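Local coordinates for regulatory protein cox (Enterobacteria phage P2, PDB 4LHF), which binds DNA and represses the phage Pc promoter, which controls the immunity repressor gene C and the integrase gene int, at residues Y14-F17 against A18-I21. Numbering follows the deposited sequence.
Sequences YQEF and AKLI
Ile21 lays its CG2 methyl over one face of the Phe17 ring, 4.1 Å above the plane and displaced toward the rim, so the methyl sits above the rim and not above the centre. The other branch of Ile21 reaches the same side of the ring: CD1 comes within 3.8 Å of Phe17 CE2. Phe17 has its CG anti to the backbone N (chi1 -175°) and beside its own carbonyl carbon, which leaves the ring on the side where Ile21, one turn on, meets it. The Tyr14 ring carries Gln15 CG on one face, a neighbour in sequence.

Glu16 and Lys19 pair on a more open side of the helix. The glutamate bends at chi2 (73°), the lysine turns at its last torsion (chi4 79°), and the two chains cross at about a right angle; Lys19 NZ stops 3.4 Å from Glu16 OE1, a salt bridge whose hydrogen bond is weak.

Behind these side chains run the i to i+4 bonds of an alpha helix: Ala18 N to Tyr14 O at 2.9 Å, then Lys19 to Gln15, Leu20 to Glu16 and, longer, Ile21 N to Phe17 O at 3.2 Å. Phe17 O also takes a weak bond from Leu20 N.

Helix 14-21 follows directly on strand 11-13. Phe17 touches Ile12 of strand 11-13 and Val57 of strand 54-58 and meets Trp62 of helix 59-72 edge-to-face, while Tyr14 and Ala18 rest on Val28 of helix 25-34, with which helix 14-21 probably forms the helix-turn-helix.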
ATOM      1  N   TYR A  14      -1.599 -10.036  -1.003  1.00 76.50           N
ATOM      2  CA  TYR A  14      -0.350  -9.278  -1.024  1.00 77.05           C
ATOM      3  C   TYR A  14       0.590  -9.676  -2.162  1.00 78.51           C
ATOM      4  O   TYR A  14       1.503  -8.926  -2.511  1.00 83.79           O
ATOM      5  CB  TYR A  14       0.366  -9.376   0.328  1.00 75.45           C
ATOM      6  CG  TYR A  14       1.088 -10.682   0.564  1.00 86.49           C
ATOM      7  CD1 TYR A  14       2.470 -10.758   0.454  1.00 81.51           C
ATOM      8  CD2 TYR A  14       0.393 -11.835   0.906  1.00 83.14           C
ATOM      9  CE1 TYR A  14       3.139 -11.940   0.674  1.00 85.22           C
ATOM     10  CE2 TYR A  14       1.056 -13.029   1.126  1.00 78.08           C
ATOM     11  CZ  TYR A  14       2.430 -13.074   1.007  1.00 88.98           C
ATOM     12  OH  TYR A  14       3.101 -14.254   1.225  1.00101.93           O
ATOM     13  N   GLN A  15       0.361 -10.850  -2.743  1.00 82.91           N
ATOM     14  CA  GLN A  15       1.157 -11.307  -3.877  1.00 80.39           C
ATOM     15  C   GLN A  15       0.823 -10.511  -5.136  1.00 83.89           C
ATOM     16  O   GLN A  15       1.712 -10.132  -5.900  1.00 81.51           O
ATOM     17  CB  GLN A  15       0.931 -12.797  -4.132  1.00 83.19           C
ATOM     18  CG  GLN A  15       1.197 -13.685  -2.931  1.00 76.75           C
ATOM     19  CD  GLN A  15      -0.058 -13.967  -2.127  1.00 77.00           C
ATOM     20  OE1 GLN A  15      -0.896 -13.088  -1.931  1.00 82.62           O
ATOM     21  NE2 GLN A  15      -0.196 -15.205  -1.666  1.00 82.18           N
ATOM     22  N   GLU A  16      -0.466 -10.265  -5.349  1.00 75.71           N
ATOM     23  CA  GLU A  16      -0.921  -9.450  -6.470  1.00 76.06           C
ATOM     24  C   GLU A  16      -0.434  -8.015  -6.310  1.00 77.43           C
ATOM     25  O   GLU A  16       0.000  -7.379  -7.276  1.00 82.45           O
ATOM     26  CB  GLU A  16      -2.447  -9.481  -6.568  1.00 75.06           C
ATOM     27  CG  GLU A  16      -3.024  -8.596  -7.666  1.00 95.26           C
ATOM     28  CD  GLU A  16      -2.797  -9.151  -9.064  1.00 99.74           C
ATOM     29  OE1 GLU A  16      -2.339 -10.307  -9.193  1.00104.42           O
ATOM     30  OE2 GLU A  16      -3.080  -8.422 -10.039  1.00110.14           O
ATOM     31  N   PHE A  17      -0.509  -7.513  -5.081  1.00 73.53           N
ATOM     32  CA  PHE A  17      -0.002  -6.187  -4.755  1.00 77.09           C
ATOM     33  C   PHE A  17       1.496  -6.123  -5.031  1.00 65.10           C
ATOM     34  O   PHE A  17       2.016  -5.099  -5.472  1.00 77.59           O
ATOM     35  CB  PHE A  17      -0.284  -5.852  -3.289  1.00 75.08           C
ATOM     36  CG  PHE A  17       0.112  -4.458  -2.899  1.00 73.75           C
ATOM     37  CD1 PHE A  17      -0.735  -3.391  -3.145  1.00 73.50           C
ATOM     38  CD2 PHE A  17       1.326  -4.215  -2.279  1.00 78.03           C
ATOM     39  CE1 PHE A  17      -0.376  -2.107  -2.787  1.00 64.96           C
ATOM     40  CE2 PHE A  17       1.691  -2.932  -1.919  1.00 77.57           C
ATOM     41  CZ  PHE A  17       0.839  -1.877  -2.172  1.00 71.27           C
ATOM     42  N   ALA A  18       2.179  -7.234  -4.770  1.00 77.03           N
ATOM     43  CA  ALA A  18       3.598  -7.350  -5.065  1.00 67.28           C
ATOM     44  C   ALA A  18       3.833  -7.260  -6.566  1.00 67.35           C
ATOM     45  O   ALA A  18       4.769  -6.601  -7.016  1.00 80.13           O
ATOM     46  CB  ALA A  18       4.146  -8.657  -4.525  1.00 75.90           C
ATOM     47  N   LYS A  19       2.979  -7.931  -7.336  1.00 69.75           N
ATOM     48  CA  LYS A  19       3.072  -7.882  -8.790  1.00 71.78           C
ATOM     49  C   LYS A  19       2.854  -6.464  -9.306  1.00 77.27           C
ATOM     50  O   LYS A  19       3.459  -6.056 -10.298  1.00 80.13           O
ATOM     51  CB  LYS A  19       2.051  -8.815  -9.445  1.00 76.05           C
ATOM     52  CG  LYS A  19       2.183 -10.278  -9.071  1.00 90.22           C
ATOM     53  CD  LYS A  19       1.448 -11.155 -10.069  1.00 96.00           C
ATOM     54  CE  LYS A  19       1.204 -12.551  -9.520  1.00 95.25           C
ATOM     55  NZ  LYS A  19       0.044 -12.589  -8.582  1.00 93.52           N
ATOM     56  N   LEU A  20       1.988  -5.714  -8.629  1.00 84.20           N
ATOM     57  CA  LEU A  20       1.654  -4.362  -9.066  1.00 71.98           C
ATOM     58  C   LEU A  20       2.796  -3.362  -8.870  1.00 75.17           C
ATOM     59  O   LEU A  20       3.015  -2.493  -9.712  1.00 83.36           O
ATOM     60  CB  LEU A  20       0.386  -3.862  -8.365  1.00 72.85           C
ATOM     61  CG  LEU A  20      -0.930  -4.535  -8.759  1.00 73.50           C
ATOM     62  CD1 LEU A  20      -2.098  -3.868  -8.055  1.00 77.44           C
ATOM     63  CD2 LEU A  20      -1.115  -4.489 -10.264  1.00 86.01           C
ATOM     64  N   ILE A  21       3.515  -3.481  -7.758  1.00 79.22           N
ATOM     65  CA  ILE A  21       4.592  -2.542  -7.457  1.00 70.90           C
ATOM     66  C   ILE A  21       5.955  -3.046  -7.923  1.00 73.05           C
ATOM     67  O   ILE A  21       6.973  -2.384  -7.723  1.00 79.17           O
ATOM     68  CB  ILE A  21       4.658  -2.217  -5.958  1.00 66.60           C
ATOM     69  CG1 ILE A  21       5.013  -3.470  -5.154  1.00 81.43           C
ATOM     70  CG2 ILE A  21       3.334  -1.638  -5.490  1.00 69.35           C
ATOM     71  CD1 ILE A  21       5.037  -3.249  -3.655  1.00 82.06           C
TER